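Local coordinates for protein histone-lysine N-methyltransferase, H3 lysine-9 specific SUVH6 (Arabidopsis thaliana, PDB 6A5N) that probably catalyses lysine methylation of the histone H3 tail, a chromatin-silencing mark, and carries an SAD/SRA domain of the type that reads methylated DNA, at residues R408-L413 and Y498-V503; Y462-L467 and M479-D484. The protein carries 1 engineered substitution. All coordinates share one frame; numbering follows the deposited sequence.

Interaction 1: residues R408-L413 and Y498-V503; sequences RYDNSL and YALDQV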
loop_
_atom_site.group_PDB
_atom_site.type_symbol
_atom_site.label_atom_id
_atom_site.label_comp_id
_atom_site.label_asym_id
_atom_site.label_seq_id
_atom_site.Cartn_x
_atom_site.Cartn_y
_atom_site.Cartn_z
ATOM N N ARG A 408 -21.041 -8.188 -6.323
ATOM C CA ARG A 408 -21.543 -6.819 -6.380
ATOM C C ARG A 408 -20.469 -5.791 -6.716
ATOM O O ARG A 408 -19.271 -6.042 -6.539
ATOM C CB ARG A 408 -22.180 -6.435 -5.046
ATOM C CG ARG A 408 -22.461 -7.594 -4.111
ATOM C CD ARG A 408 -23.066 -7.074 -2.822
ATOM N NE ARG A 408 -23.199 -8.105 -1.794
ATOM C CZ ARG A 408 -24.171 -9.008 -1.750
ATOM N NH1 ARG A 408 -25.109 -9.026 -2.680
ATOM N NH2 ARG A 408 -24.209 -9.901 -0.772
ATOM N N TYR A 409 -20.913 -4.629 -7.195
ATOM C CA TYR A 409 -20.021 -3.532 -7.566
ATOM C C TYR A 409 -20.800 -2.224 -7.629
ATOM O O TYR A 409 -22.010 -2.219 -7.852
ATOM C CB TYR A 409 -19.339 -3.806 -8.909
ATOM C CG TYR A 409 -18.539 -2.644 -9.457
ATOM C CD1 TYR A 409 -17.225 -2.443 -9.061
ATOM C CD2 TYR A 409 -19.090 -1.764 -10.389
ATOM C CE1 TYR A 409 -16.477 -1.395 -9.564
ATOM C CE2 TYR A 409 -18.356 -0.706 -10.897
ATOM C CZ TYR A 409 -17.045 -0.527 -10.479
ATOM O OH TYR A 409 -16.294 0.520 -10.983
ATOM N N ASP A 410 -20.084 -1.125 -7.423
ATOM C CA ASP A 410 -20.632 0.221 -7.369
ATOM C C ASP A 410 -19.633 1.126 -8.088
ATOM O O ASP A 410 -18.423 1.044 -7.822
ATOM C CB ASP A 410 -20.842 0.648 -5.908
ATOM C CG ASP A 410 -21.619 1.935 -5.774
ATOM O OD1 ASP A 410 -22.442 2.025 -4.841
ATOM O OD2 ASP A 410 -21.404 2.868 -6.576
ATOM N N ASN A 411 -20.105 1.974 -8.998
ATOM C CA ASN A 411 -19.177 2.771 -9.808
ATOM C C ASN A 411 -18.895 4.176 -9.240
ATOM O O ASN A 411 -18.326 5.027 -9.933
ATOM C CB ASN A 411 -19.699 2.857 -11.257
ATOM C CG ASN A 411 -20.829 3.873 -11.430
ATOM O OD1 ASN A 411 -21.554 4.189 -10.485
ATOM N ND2 ASN A 411 -21.000 4.362 -12.653
ATOM N N SER A 412 -19.278 4.404 -7.983
ATOM C CA SER A 412 -19.123 5.716 -7.351
ATOM C C SER A 412 -17.657 6.164 -7.242
ATOM O O SER A 412 -17.343 7.333 -7.481
ATOM C CB SER A 412 -19.777 5.706 -5.960
ATOM O OG SER A 412 -19.019 4.938 -5.042
ATOM N N LEU A 413 -16.764 5.248 -6.884
ATOM C CA LEU A 413 -15.348 5.578 -6.725
ATOM C C LEU A 413 -14.706 5.913 -8.069
ATOM O O LEU A 413 -13.953 6.887 -8.188
ATOM C CB LEU A 413 -14.601 4.420 -6.056
ATOM C CG LEU A 413 -15.182 3.917 -4.728
ATOM C CD1 LEU A 413 -16.292 2.870 -4.931
ATOM C CD2 LEU A 413 -14.094 3.397 -3.803
ATOM N N TYR A 498 -20.364 -6.962 2.062
ATOM C CA TYR A 498 -21.295 -5.843 2.077
ATOM C C TYR A 498 -22.446 -5.946 1.109
ATOM O O TYR A 498 -22.430 -6.759 0.220
ATOM C CB TYR A 498 -20.565 -4.512 1.944
ATOM C CG TYR A 498 -19.715 -4.191 3.153
ATOM C CD1 TYR A 498 -19.902 -4.863 4.358
ATOM C CD2 TYR A 498 -18.728 -3.231 3.094
ATOM C CE1 TYR A 498 -19.137 -4.595 5.457
ATOM C CE2 TYR A 498 -17.955 -2.952 4.200
ATOM C CZ TYR A 498 -18.172 -3.639 5.378
ATOM O OH TYR A 498 -17.431 -3.386 6.500
ATOM N N ALA A 499 -23.457 -5.116 1.305
ATOM C CA ALA A 499 -24.682 -5.235 0.551
ATOM C C ALA A 499 -24.874 -4.204 -0.525
ATOM O O ALA A 499 -25.822 -4.259 -1.281
ATOM C CB ALA A 499 -25.862 -5.220 1.485
ATOM N N LEU A 500 -24.003 -3.230 -0.581
ATOM C CA LEU A 500 -23.993 -2.310 -1.702
ATOM C C LEU A 500 -25.061 -1.254 -1.509
ATOM O O LEU A 500 -25.078 -0.239 -2.187
ATOM C CB LEU A 500 -24.158 -3.056 -3.035
ATOM C CG LEU A 500 -25.212 -2.600 -4.023
ATOM C CD1 LEU A 500 -24.496 -1.900 -5.144
ATOM C CD2 LEU A 500 -25.970 -3.775 -4.585
ATOM N N ASP A 501 -25.912 -1.466 -0.523
ATOM C CA ASP A 501 -26.746 -0.401 -0.030
ATOM C C ASP A 501 -26.156 0.200 1.242
ATOM O O ASP A 501 -26.657 1.171 1.766
ATOM C CB ASP A 501 -28.186 -0.870 0.158
ATOM C CG ASP A 501 -28.452 -1.475 1.514
ATOM O OD1 ASP A 501 -27.671 -2.314 1.970
ATOM O OD2 ASP A 501 -29.476 -1.129 2.109
ATOM N N GLN A 502 -25.063 -0.367 1.717
ATOM C CA GLN A 502 -24.494 0.080 2.968
ATOM C C GLN A 502 -23.035 0.434 2.850
ATOM O O GLN A 502 -22.311 -0.212 2.145
ATOM C CB GLN A 502 -24.706 -0.980 4.037
ATOM C CG GLN A 502 -23.879 -2.236 3.870
ATOM C CD GLN A 502 -24.342 -3.340 4.787
ATOM O OE1 GLN A 502 -25.026 -3.100 5.764
ATOM N NE2 GLN A 502 -23.975 -4.552 4.466
ATOM N N VAL A 503 -22.620 1.482 3.538
ATOM C CA VAL A 503 -21.245 1.939 3.478
ATOM C C VAL A 503 -20.679 2.371 4.829
ATOM O O VAL A 503 -21.413 2.766 5.710
ATOM C CB VAL A 503 -21.109 3.086 2.493
ATOM C CG1 VAL A 503 -21.959 4.256 2.935
ATOM C CG2 VAL A 503 -19.657 3.478 2.357
#
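Arg408 and Leu500 lead this surface contact of the SET region, where a short strand entering helix 412-421 runs past the loop that precedes strand 502-504. The polar part is slight. The arm of Arg408 is stretched out from CG to NE (chi2 179°, chi3 -172°), which carries CD and NE to the backbone carbonyl of Tyr498. Arg408 NE lies 2.5 Å from Tyr498 O, a weak hydrogen bond, since the N-H points well off the acceptor (120° at the hydrogen), and doubtful in detail because it is so short. The guanidinium is approached over one face by the CA of Ala499, 4.0 Å from Arg408 NE, while its NH1 makes a salt bridge to Glu432. With an alanine here, Glu432 would probably lose its charged mate and Tyr498 O this weak donor, and a gap would open beside the side chain of Leu500.

Van der Waals contacts fall to Leu500. Leu500 CB sits 4.2 Å from Arg408 CD, and one methyl, Leu500 CD1, rests against the carbonyl oxygen Tyr409 O at 3.7 Å. Leu500 also touches Met430 on strand 430-431, the partner of strand 409-410.

Asp410 divides its carboxylate: OD1 pairs with Arg428, while OD2 closes an Asx turn at the start of the helix. Asp410 OD2 accepts from Ser412 N at 3.0 Å, met on the anti side of the carboxylate.

Interaction 2: residues Y462-L467 and M479-D484; sequences YAQNVL and MFFAQD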
loop_
_atom_site.group_PDB
_atom_site.type_symbol
_atom_site.label_atom_id
_atom_site.label_comp_id
_atom_site.label_asym_id
_atom_site.label_seq_id
_atom_site.Cartn_x
_atom_site.Cartn_y
_atom_site.Cartn_z
ATOM N N TYR A 462 -7.688 -5.447 -0.546
ATOM C CA TYR A 462 -9.023 -5.632 -1.113
ATOM C C TYR A 462 -9.011 -6.742 -2.168
ATOM O O TYR A 462 -7.973 -7.028 -2.796
ATOM C CB TYR A 462 -9.577 -4.308 -1.676
ATOM C CG TYR A 462 -9.145 -3.975 -3.075
ATOM C CD1 TYR A 462 -9.953 -4.288 -4.162
ATOM C CD2 TYR A 462 -7.951 -3.319 -3.312
ATOM C CE1 TYR A 462 -9.566 -3.983 -5.446
ATOM C CE2 TYR A 462 -7.552 -3.010 -4.595
ATOM C CZ TYR A 462 -8.362 -3.344 -5.657
ATOM O OH TYR A 462 -7.965 -3.029 -6.936
ATOM N N ALA A 463 -10.160 -7.393 -2.335
ATOM C CA ALA A 463 -10.268 -8.531 -3.252
ATOM C C ALA A 463 -10.668 -8.080 -4.656
ATOM O O ALA A 463 -11.614 -7.309 -4.819
ATOM C CB ALA A 463 -11.265 -9.551 -2.714
ATOM N N GLN A 464 -9.962 -8.568 -5.669
ATOM C CA GLN A 464 -10.254 -8.196 -7.047
ATOM C C GLN A 464 -10.453 -9.454 -7.881
ATOM O O GLN A 464 -9.730 -10.426 -7.709
ATOM C CB GLN A 464 -9.118 -7.318 -7.592
ATOM C CG GLN A 464 -9.120 -7.097 -9.099
ATOM C CD GLN A 464 -10.204 -6.155 -9.554
ATOM O OE1 GLN A 464 -10.196 -4.975 -9.200
ATOM N NE2 GLN A 464 -11.143 -6.666 -10.354
ATOM N N ASN A 465 -11.450 -9.451 -8.757
ATOM C CA ASN A 465 -11.727 -10.619 -9.579
ATOM C C ASN A 465 -10.944 -10.586 -10.890
ATOM O O ASN A 465 -11.125 -9.671 -11.703
ATOM C CB ASN A 465 -13.231 -10.720 -9.855
ATOM C CG ASN A 465 -14.028 -11.099 -8.627
ATOM O OD1 ASN A 465 -13.557 -11.864 -7.791
ATOM N ND2 ASN A 465 -15.255 -10.607 -8.535
ATOM N N VAL A 466 -10.062 -11.557 -11.110
ATOM C CA VAL A 466 -9.382 -11.597 -12.401
ATOM C C VAL A 466 -9.772 -12.836 -13.208
ATOM O O VAL A 466 -10.020 -13.919 -12.659
ATOM C CB VAL A 466 -7.836 -11.534 -12.267
ATOM C CG1 VAL A 466 -7.413 -10.416 -11.304
ATOM C CG2 VAL A 466 -7.270 -12.863 -11.830
ATOM N N LEU A 467 -9.856 -12.655 -14.520
ATOM C CA LEU A 467 -10.094 -13.764 -15.426
ATOM C C LEU A 467 -8.906 -13.989 -16.351
ATOM O O LEU A 467 -8.559 -13.125 -17.164
ATOM C CB LEU A 467 -11.368 -13.529 -16.243
ATOM C CG LEU A 467 -12.670 -13.783 -15.484
ATOM C CD1 LEU A 467 -13.904 -13.425 -16.295
ATOM C CD2 LEU A 467 -12.729 -15.222 -15.058
ATOM N N MET A 479 -7.998 -12.229 -6.332
ATOM C CA MET A 479 -6.635 -11.767 -6.148
ATOM C C MET A 479 -6.609 -10.612 -5.171
ATOM O O MET A 479 -7.281 -9.601 -5.388
ATOM C CB MET A 479 -6.037 -11.351 -7.487
ATOM C CG MET A 479 -6.076 -12.447 -8.525
ATOM S SD MET A 479 -5.505 -13.996 -7.804
ATOM C CE MET A 479 -5.181 -14.966 -9.286
ATOM N N PHE A 480 -5.865 -10.772 -4.080
ATOM C CA PHE A 480 -5.764 -9.712 -3.094
ATOM C C PHE A 480 -4.743 -8.674 -3.558
ATOM O O PHE A 480 -3.626 -9.018 -3.969
ATOM C CB PHE A 480 -5.384 -10.287 -1.726
ATOM C CG PHE A 480 -6.437 -11.189 -1.131
ATOM C CD1 PHE A 480 -7.687 -10.682 -0.759
ATOM C CD2 PHE A 480 -6.178 -12.537 -0.929
ATOM C CE1 PHE A 480 -8.659 -11.512 -0.203
ATOM C CE2 PHE A 480 -7.141 -13.369 -0.368
ATOM C CZ PHE A 480 -8.383 -12.856 -0.012
ATOM N N PHE A 481 -5.145 -7.408 -3.528
ATOM C CA PHE A 481 -4.224 -6.327 -3.819
ATOM C C PHE A 481 -4.139 -5.442 -2.596
ATOM O O PHE A 481 -4.961 -5.571 -1.675
ATOM C CB PHE A 481 -4.677 -5.530 -5.042
ATOM C CG PHE A 481 -4.434 -6.228 -6.348
ATOM C CD1 PHE A 481 -5.376 -7.120 -6.874
ATOM C CD2 PHE A 481 -3.266 -5.982 -7.063
ATOM C CE1 PHE A 481 -5.146 -7.763 -8.099
ATOM C CE2 PHE A 481 -3.032 -6.619 -8.286
ATOM C CZ PHE A 481 -3.974 -7.510 -8.799
ATOM N N ALA A 482 -3.154 -4.547 -2.576
ATOM C CA ALA A 482 -2.943 -3.670 -1.422
ATOM C C ALA A 482 -3.514 -2.279 -1.672
ATOM O O ALA A 482 -3.219 -1.652 -2.690
ATOM C CB ALA A 482 -1.457 -3.583 -1.096
ATOM N N GLN A 483 -4.311 -1.778 -0.738
ATOM C CA GLN A 483 -4.838 -0.424 -0.883
ATOM C C GLN A 483 -4.116 0.591 0.014
ATOM O O GLN A 483 -4.490 1.768 0.054
ATOM C CB GLN A 483 -6.348 -0.413 -0.612
ATOM C CG GLN A 483 -6.760 -1.024 0.724
ATOM C CD GLN A 483 -8.214 -0.760 1.049
ATOM O OE1 GLN A 483 -9.015 -0.432 0.173
ATOM N NE2 GLN A 483 -8.562 -0.885 2.322
ATOM N N ASP A 484 -3.083 0.146 0.719
ATOM C CA ASP A 484 -2.213 1.075 1.441
ATOM C C ASP A 484 -0.756 0.790 1.131
ATOM O O ASP A 484 -0.406 -0.326 0.750
ATOM C CB ASP A 484 -2.403 0.986 2.974
ATOM C CG ASP A 484 -3.799 1.338 3.438
ATOM O OD1 ASP A 484 -4.538 2.031 2.711
ATOM O OD2 ASP A 484 -4.140 0.943 4.576
#
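Tyr462, Ala463 and Gln464 pair with Phe481, Phe480 and Met479 in an antiparallel beta hairpin of the SET domain, within a mixed sheet flanked by strands 329-330 and 378-381. Tyr462 with Phe481 and Gln464 with Met479 are hydrogen-bonded pairs, each bonded in both directions; Ala463 with Phe480 is the non-hydrogen-bonded pair between them. Gln464 O takes Met479 N at 2.9 Å, and Tyr462 O, besides accepting Phe481 N, receives a CA-H...O contact from Phe480 CA at 3.5 Å.

Side chains alternate between the two faces. Phe480 CE1 lies 4.1 Å from Ala463 CB, and the Phe480 ring stacks on Tyr494. On the other face, the ring atom Tyr462 CE2 rests 3.8 Å from Phe481 CB, while Met479 CG lies across Val466 CG2 at 3.5 Å, the two side chains meeting at about a right angle. Met479 also reaches Phe378 and Glu381 of the neighbouring strand.

Gln464 is buried and runs from the hairpin to the loop carrying Lys326. Gln464 CB lies by Met479 O and 3.8 Å from Phe481 CD1. Gln464 CG, anti to the backbone N (chi1 167°), continues along that ring, 4.2 Å from Phe481 CE1. The bend at chi2 (73°) then swings the amide off the partner strand, its plane 71° from the Phe481 ring. Gln464 NE2 donates to Lys326 O and, from above the carbonyl plane, to Asn465 O at 3.3 Å.

From the N terminus, the chain first reaches 408-413, where a short strand passes into helix 412-421. It next runs through strand 461-467, turns, and comes back along strand 477-482, so that interaction 2 closes a short hairpin with 11 residues between its segments. Only at 498-503 does the chain return to 408-413, and interaction 1 closes a loop of 84 intervening residues with the hairpin nested wholly inside it. The centres of interactions 1 and 2 are about 16 Å apart, and the two do not touch. Interaction 2 is a buried pairing of the two inner strands of a mixed sheet, whereas interaction 1 ties the chain entering strand 502-504 to strand 409-410 and the residue just before it.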